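PDB 4QVR: DUF6844 domain-containing protein from Francisella tularensis subsp. tularensis, which is of unknown function, contains a DUF6844 domain and, having a signal sequence, is probably exported from the cytoplasm. Local coordinates for residues P300-M313 with K425-T437. Numbering follows the deposited sequence.
Sequences PSDLYKDKSGEDMM and KTVKRWRYKLPGT
The 300-313 backbone runs along strand 424-433 and comes nearest at two places, with CA of Ser301 5.6 Å from CA of Val427 and CA of Gly309 5.0 Å from CA of Tyr432. Ser301 OG donates to Val427 O over 3.2 Å, in the carbonyl plane on a lone pair. Between these points Lys428 bends at chi2, passes Tyr304 CB with its CD and reaches Lys307 O with NZ in a weak hydrogen bond. Val427 and Lys428 share Val445 of the neighbouring strand 440-448 as partner, a classic beta bulge, and both side chains point toward 300-313. Strand 424-433 is an outermost strand, within the chain, of a four-stranded antiparallel sheet, and the short helical turns of 300-313 lie over one face of it. The Trp430 ring takes Gly309 O and Met312 CB over one face; Met312 CB makes a CH-pi contact, 3.6 Å from the centroid of the Trp430 five-membered ring. Met312 and Met313 are selenomethionines, and the folded chain of Met313 puts SE at the indole edge, a Met-aromatic contact 3.6 Å from Trp430 CH2, and its CE 3.5 Å from Leu434 CD2. Glu310 CA lies over one face of the Tyr432 ring, Glu310 CB is 3.7 Å from Tyr432 CE1, and the extended chain carries the carboxylate out beside Tyr432 OH, nearly parallel to the ring (9°); OE1 makes a long, weak ion pair with Lys82. A water accepts from Gly309 N and donates to Arg431 O, while Ser308 and Asp311 close a capping box at the start of this turn.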
loop_
_atom_site.group_PDB
_atom_site.type_symbol
_atom_site.label_atom_id
_atom_site.label_comp_id
_atom_site.label_asym_id
_atom_site.label_seq_id
_atom_site.Cartn_x
_atom_site.Cartn_y
_atom_site.Cartn_z
ATOM N N PRO A 300 -20.285 5.250 6.284
ATOM C CA PRO A 300 -19.214 4.364 6.750
ATOM C C PRO A 300 -19.615 3.502 7.945
ATOM O O PRO A 300 -19.292 2.320 7.975
ATOM C CB PRO A 300 -18.090 5.330 7.137
ATOM C CG PRO A 300 -18.380 6.577 6.381
ATOM C CD PRO A 300 -19.869 6.665 6.302
ATOM N N SER A 301 -20.311 4.084 8.920
ATOM C CA SER A 301 -20.768 3.319 10.086
ATOM C C SER A 301 -21.845 2.308 9.690
ATOM O O SER A 301 -22.184 1.415 10.462
ATOM C CB SER A 301 -21.308 4.243 11.188
ATOM O OG SER A 301 -20.288 5.056 11.749
ATOM N N ASP A 302 -22.374 2.457 8.482
ATOM C CA ASP A 302 -23.413 1.580 7.980
ATOM C C ASP A 302 -22.758 0.383 7.249
ATOM O O ASP A 302 -23.347 -0.688 7.181
ATOM C CB ASP A 302 -24.345 2.384 7.058
ATOM C CG ASP A 302 -25.816 2.010 7.217
ATOM O OD1 ASP A 302 -26.195 1.437 8.262
ATOM O OD2 ASP A 302 -26.610 2.353 6.318
ATOM N N LEU A 303 -21.547 0.570 6.706
ATOM C CA LEU A 303 -20.802 -0.529 6.048
ATOM C C LEU A 303 -20.199 -1.497 7.081
ATOM O O LEU A 303 -19.710 -2.566 6.708
ATOM C CB LEU A 303 -19.656 -0.009 5.168
ATOM C CG LEU A 303 -19.921 0.914 3.974
ATOM C CD1 LEU A 303 -18.588 1.313 3.354
ATOM C CD2 LEU A 303 -20.834 0.284 2.924
ATOM N N TYR A 304 -20.176 -1.085 8.356
ATOM C CA TYR A 304 -19.687 -1.908 9.465
ATOM C C TYR A 304 -20.895 -2.240 10.288
ATOM O O TYR A 304 -20.966 -1.940 11.475
ATOM C CB TYR A 304 -18.640 -1.168 10.282
ATOM C CG TYR A 304 -17.432 -0.919 9.448
ATOM C CD1 TYR A 304 -16.612 -1.974 9.079
ATOM C CD2 TYR A 304 -17.128 0.346 8.982
ATOM C CE1 TYR A 304 -15.501 -1.781 8.276
ATOM C CE2 TYR A 304 -16.024 0.555 8.177
ATOM C CZ TYR A 304 -15.207 -0.516 7.827
ATOM O OH TYR A 304 -14.099 -0.323 7.030
ATOM N N LYS A 305 -21.839 -2.880 9.603
ATOM C CA LYS A 305 -23.147 -3.252 10.135
ATOM C C LYS A 305 -23.143 -4.050 11.446
ATOM O O LYS A 305 -23.215 -3.458 12.536
ATOM C CB LYS A 305 -23.917 -4.022 9.031
ATOM C CG LYS A 305 -25.434 -3.867 9.012
ATOM C CD LYS A 305 -26.142 -4.461 10.206
ATOM C CE LYS A 305 -27.649 -4.279 10.068
ATOM N NZ LYS A 305 -28.405 -4.859 11.210
ATOM N N ASP A 306 -23.065 -5.374 11.371
ATOM C CA ASP A 306 -22.792 -6.175 12.551
ATOM C C ASP A 306 -21.477 -6.902 12.311
ATOM O O ASP A 306 -21.353 -8.102 12.574
ATOM C CB ASP A 306 -23.948 -7.124 12.905
ATOM C CG ASP A 306 -25.147 -6.384 13.489
ATOM O OD1 ASP A 306 -25.692 -5.486 12.824
ATOM O OD2 ASP A 306 -25.554 -6.712 14.621
ATOM N N LYS A 307 -20.496 -6.146 11.813
ATOM C CA LYS A 307 -19.172 -6.679 11.539
ATOM C C LYS A 307 -18.494 -6.788 12.916
ATOM O O LYS A 307 -18.137 -5.787 13.533
ATOM C CB LYS A 307 -18.427 -5.768 10.545
ATOM C CG LYS A 307 -17.402 -6.469 9.636
ATOM C CD LYS A 307 -17.075 -5.605 8.409
ATOM C CE LYS A 307 -16.138 -6.248 7.378
ATOM N NZ LYS A 307 -14.670 -6.379 7.725
ATOM N N SER A 308 -18.400 -8.016 13.415
ATOM C CA SER A 308 -17.797 -8.300 14.701
ATOM C C SER A 308 -16.275 -8.088 14.693
ATOM O O SER A 308 -15.663 -7.927 13.639
ATOM C CB SER A 308 -18.049 -9.758 15.067
ATOM O OG SER A 308 -17.264 -10.588 14.232
ATOM N N GLY A 309 -15.674 -8.145 15.879
ATOM C CA GLY A 309 -14.235 -7.961 16.047
ATOM C C GLY A 309 -13.420 -8.934 15.223
ATOM O O GLY A 309 -12.445 -8.557 14.575
ATOM N N GLU A 310 -13.829 -10.190 15.258
ATOM C CA GLU A 310 -13.181 -11.225 14.499
ATOM C C GLU A 310 -13.234 -10.877 13.011
ATOM O O GLU A 310 -12.269 -11.071 12.308
ATOM C CB GLU A 310 -13.872 -12.565 14.737
ATOM C CG GLU A 310 -13.162 -13.731 14.072
ATOM C CD GLU A 310 -13.915 -15.053 14.186
ATOM O OE1 GLU A 310 -15.131 -15.041 14.474
ATOM O OE2 GLU A 310 -13.293 -16.112 13.949
ATOM N N ASP A 311 -14.361 -10.344 12.544
ATOM C CA ASP A 311 -14.500 -9.977 11.145
ATOM C C ASP A 311 -13.570 -8.843 10.738
ATOM O O ASP A 311 -13.361 -8.637 9.553
ATOM C CB ASP A 311 -15.955 -9.579 10.819
ATOM C CG ASP A 311 -16.951 -10.737 11.000
ATOM O OD1 ASP A 311 -16.574 -11.891 10.711
ATOM O OD2 ASP A 311 -18.116 -10.478 11.421
HETATM N N MSE A 312 -13.012 -8.113 11.703
HETATM C CA MSE A 312 -12.154 -6.974 11.391
HETATM C C MSE A 312 -10.694 -7.243 11.540
HETATM O O MSE A 312 -9.869 -6.387 11.209
HETATM C CB MSE A 312 -12.387 -5.872 12.403
HETATM C CG MSE A 312 -13.843 -5.533 12.653
HETATM SE SE MSE A 312 -14.515 -4.283 11.310
HETATM C CE MSE A 312 -13.044 -2.990 11.141
HETATM N N MSE A 313 -10.347 -8.414 12.059
HETATM C CA MSE A 313 -8.961 -8.718 12.360
HETATM C C MSE A 313 -8.006 -8.672 11.200
HETATM O O MSE A 313 -6.801 -8.406 11.393
HETATM C CB MSE A 313 -8.869 -10.107 12.969
HETATM C CG MSE A 313 -9.332 -10.109 14.415
HETATM SE SE MSE A 313 -7.942 -9.389 15.644
HETATM C CE MSE A 313 -6.897 -11.063 15.713
ATOM N N LYS A 425 -12.386 11.266 12.344
ATOM C CA LYS A 425 -13.436 10.752 13.198
ATOM C C LYS A 425 -13.422 9.226 13.249
ATOM O O LYS A 425 -13.210 8.539 12.249
ATOM C CB LYS A 425 -14.822 11.308 12.836
ATOM C CG LYS A 425 -15.397 10.908 11.496
ATOM C CD LYS A 425 -16.817 11.456 11.376
ATOM C CE LYS A 425 -17.448 11.136 10.030
ATOM N NZ LYS A 425 -18.838 11.650 9.908
ATOM N N THR A 426 -13.609 8.709 14.452
ATOM C CA THR A 426 -13.661 7.294 14.671
ATOM C C THR A 426 -15.039 6.845 14.248
ATOM O O THR A 426 -16.022 7.390 14.731
ATOM C CB THR A 426 -13.455 6.998 16.155
ATOM O OG1 THR A 426 -12.185 7.519 16.542
ATOM C CG2 THR A 426 -13.515 5.486 16.451
ATOM N N VAL A 427 -15.133 5.871 13.339
ATOM C CA VAL A 427 -16.449 5.398 12.935
ATOM C C VAL A 427 -16.732 3.989 13.377
ATOM O O VAL A 427 -17.822 3.480 13.155
ATOM C CB VAL A 427 -16.701 5.521 11.424
ATOM C CG1 VAL A 427 -16.664 6.990 11.008
ATOM C CG2 VAL A 427 -15.722 4.682 10.640
ATOM N N LYS A 428 -15.770 3.356 14.029
ATOM C CA LYS A 428 -15.964 1.990 14.481
ATOM C C LYS A 428 -14.911 1.648 15.509
ATOM O O LYS A 428 -13.776 2.098 15.423
ATOM C CB LYS A 428 -15.853 1.037 13.281
ATOM C CG LYS A 428 -16.044 -0.448 13.555
ATOM C CD LYS A 428 -17.459 -0.806 13.945
ATOM C CE LYS A 428 -17.594 -2.319 14.083
ATOM N NZ LYS A 428 -18.934 -2.705 14.604
ATOM N N ARG A 429 -15.312 0.873 16.500
ATOM C CA ARG A 429 -14.422 0.401 17.548
ATOM C C ARG A 429 -14.853 -1.043 17.752
ATOM O O ARG A 429 -16.030 -1.357 17.598
ATOM C CB ARG A 429 -14.589 1.233 18.814
ATOM C CG ARG A 429 -14.154 2.686 18.631
ATOM C CD ARG A 429 -14.941 3.646 19.500
ATOM N NE ARG A 429 -14.596 3.607 20.914
ATOM C CZ ARG A 429 -13.789 4.477 21.519
ATOM N NH1 ARG A 429 -13.552 4.359 22.822
ATOM N NH2 ARG A 429 -13.221 5.472 20.832
ATOM N N TRP A 430 -13.898 -1.925 18.001
ATOM C CA TRP A 430 -14.195 -3.328 18.223
ATOM C C TRP A 430 -13.145 -3.942 19.138
ATOM O O TRP A 430 -12.085 -3.376 19.361
ATOM C CB TRP A 430 -14.266 -4.086 16.902
ATOM C CG TRP A 430 -13.011 -3.981 16.074
ATOM C CD1 TRP A 430 -12.729 -3.024 15.139
ATOM C CD2 TRP A 430 -11.882 -4.875 16.086
ATOM N NE1 TRP A 430 -11.496 -3.251 14.569
ATOM C CE2 TRP A 430 -10.955 -4.387 15.130
ATOM C CE3 TRP A 430 -11.572 -6.033 16.792
ATOM C CZ2 TRP A 430 -9.745 -5.020 14.879
ATOM C CZ3 TRP A 430 -10.359 -6.657 16.551
ATOM C CH2 TRP A 430 -9.462 -6.151 15.589
ATOM N N ARG A 431 -13.449 -5.130 19.615
ATOM C CA ARG A 431 -12.638 -5.819 20.573
ATOM C C ARG A 431 -12.734 -7.299 20.285
ATOM O O ARG A 431 -13.812 -7.838 20.027
ATOM C CB ARG A 431 -13.210 -5.504 21.951
ATOM C CG ARG A 431 -12.538 -6.156 23.140
ATOM C CD ARG A 431 -13.261 -5.761 24.412
ATOM N NE ARG A 431 -12.810 -6.525 25.576
ATOM C CZ ARG A 431 -13.159 -7.784 25.805
ATOM N NH1 ARG A 431 -12.718 -8.412 26.886
ATOM N NH2 ARG A 431 -13.936 -8.434 24.937
ATOM N N TYR A 432 -11.605 -7.962 20.320
ATOM C CA TYR A 432 -11.595 -9.357 20.042
ATOM C C TYR A 432 -10.616 -10.063 20.960
ATOM O O TYR A 432 -9.428 -9.763 20.965
ATOM C CB TYR A 432 -11.246 -9.582 18.574
ATOM C CG TYR A 432 -11.180 -11.049 18.201
ATOM C CD1 TYR A 432 -12.306 -11.850 18.291
ATOM C CD2 TYR A 432 -9.993 -11.625 17.758
ATOM C CE1 TYR A 432 -12.258 -13.187 17.963
ATOM C CE2 TYR A 432 -9.929 -12.969 17.425
ATOM C CZ TYR A 432 -11.070 -13.745 17.523
ATOM O OH TYR A 432 -11.039 -15.079 17.183
ATOM N N LYS A 433 -11.126 -10.969 21.774
ATOM C CA LYS A 433 -10.265 -11.749 22.656
ATOM C C LYS A 433 -9.770 -12.904 21.817
ATOM O O LYS A 433 -10.567 -13.585 21.183
ATOM C CB LYS A 433 -11.016 -12.253 23.873
ATOM C CG LYS A 433 -10.091 -12.843 24.927
ATOM C CD LYS A 433 -10.766 -12.986 26.277
ATOM C CE LYS A 433 -9.734 -13.319 27.346
ATOM N NZ LYS A 433 -10.278 -13.287 28.738
ATOM N N LEU A 434 -8.457 -13.092 21.760
ATOM C CA LEU A 434 -7.888 -14.182 20.980
ATOM C C LEU A 434 -8.342 -15.533 21.577
ATOM O O LEU A 434 -8.429 -15.679 22.816
ATOM C CB LEU A 434 -6.366 -14.063 20.927
ATOM C CG LEU A 434 -5.814 -12.791 20.273
ATOM C CD1 LEU A 434 -4.295 -12.749 20.400
ATOM C CD2 LEU A 434 -6.236 -12.658 18.808
ATOM N N PRO A 435 -8.670 -16.514 20.704
ATOM C CA PRO A 435 -9.156 -17.811 21.182
ATOM C C PRO A 435 -8.092 -18.581 21.945
ATOM O O PRO A 435 -6.959 -18.674 21.479
ATOM C CB PRO A 435 -9.529 -18.542 19.887
ATOM C CG PRO A 435 -8.657 -17.939 18.854
ATOM C CD PRO A 435 -8.549 -16.489 19.233
ATOM N N GLY A 436 -8.453 -19.109 23.113
ATOM C CA GLY A 436 -7.527 -19.889 23.936
ATOM C C GLY A 436 -6.596 -19.064 24.816
ATOM O O GLY A 436 -6.182 -19.525 25.882
ATOM N N THR A 437 -6.263 -17.850 24.372
ATOM C CA THR A 437 -5.367 -16.965 25.112
ATOM C C THR A 437 -6.185 -16.003 25.963
ATOM O O THR A 437 -7.414 -16.011 25.913
ATOM C CB THR A 437 -4.460 -16.142 24.156
ATOM O OG1 THR A 437 -5.244 -15.190 23.428
ATOM C CG2 THR A 437 -3.712 -17.045 23.166
HETATM O O HOH W 1 -16.644 -8.457 18.710
#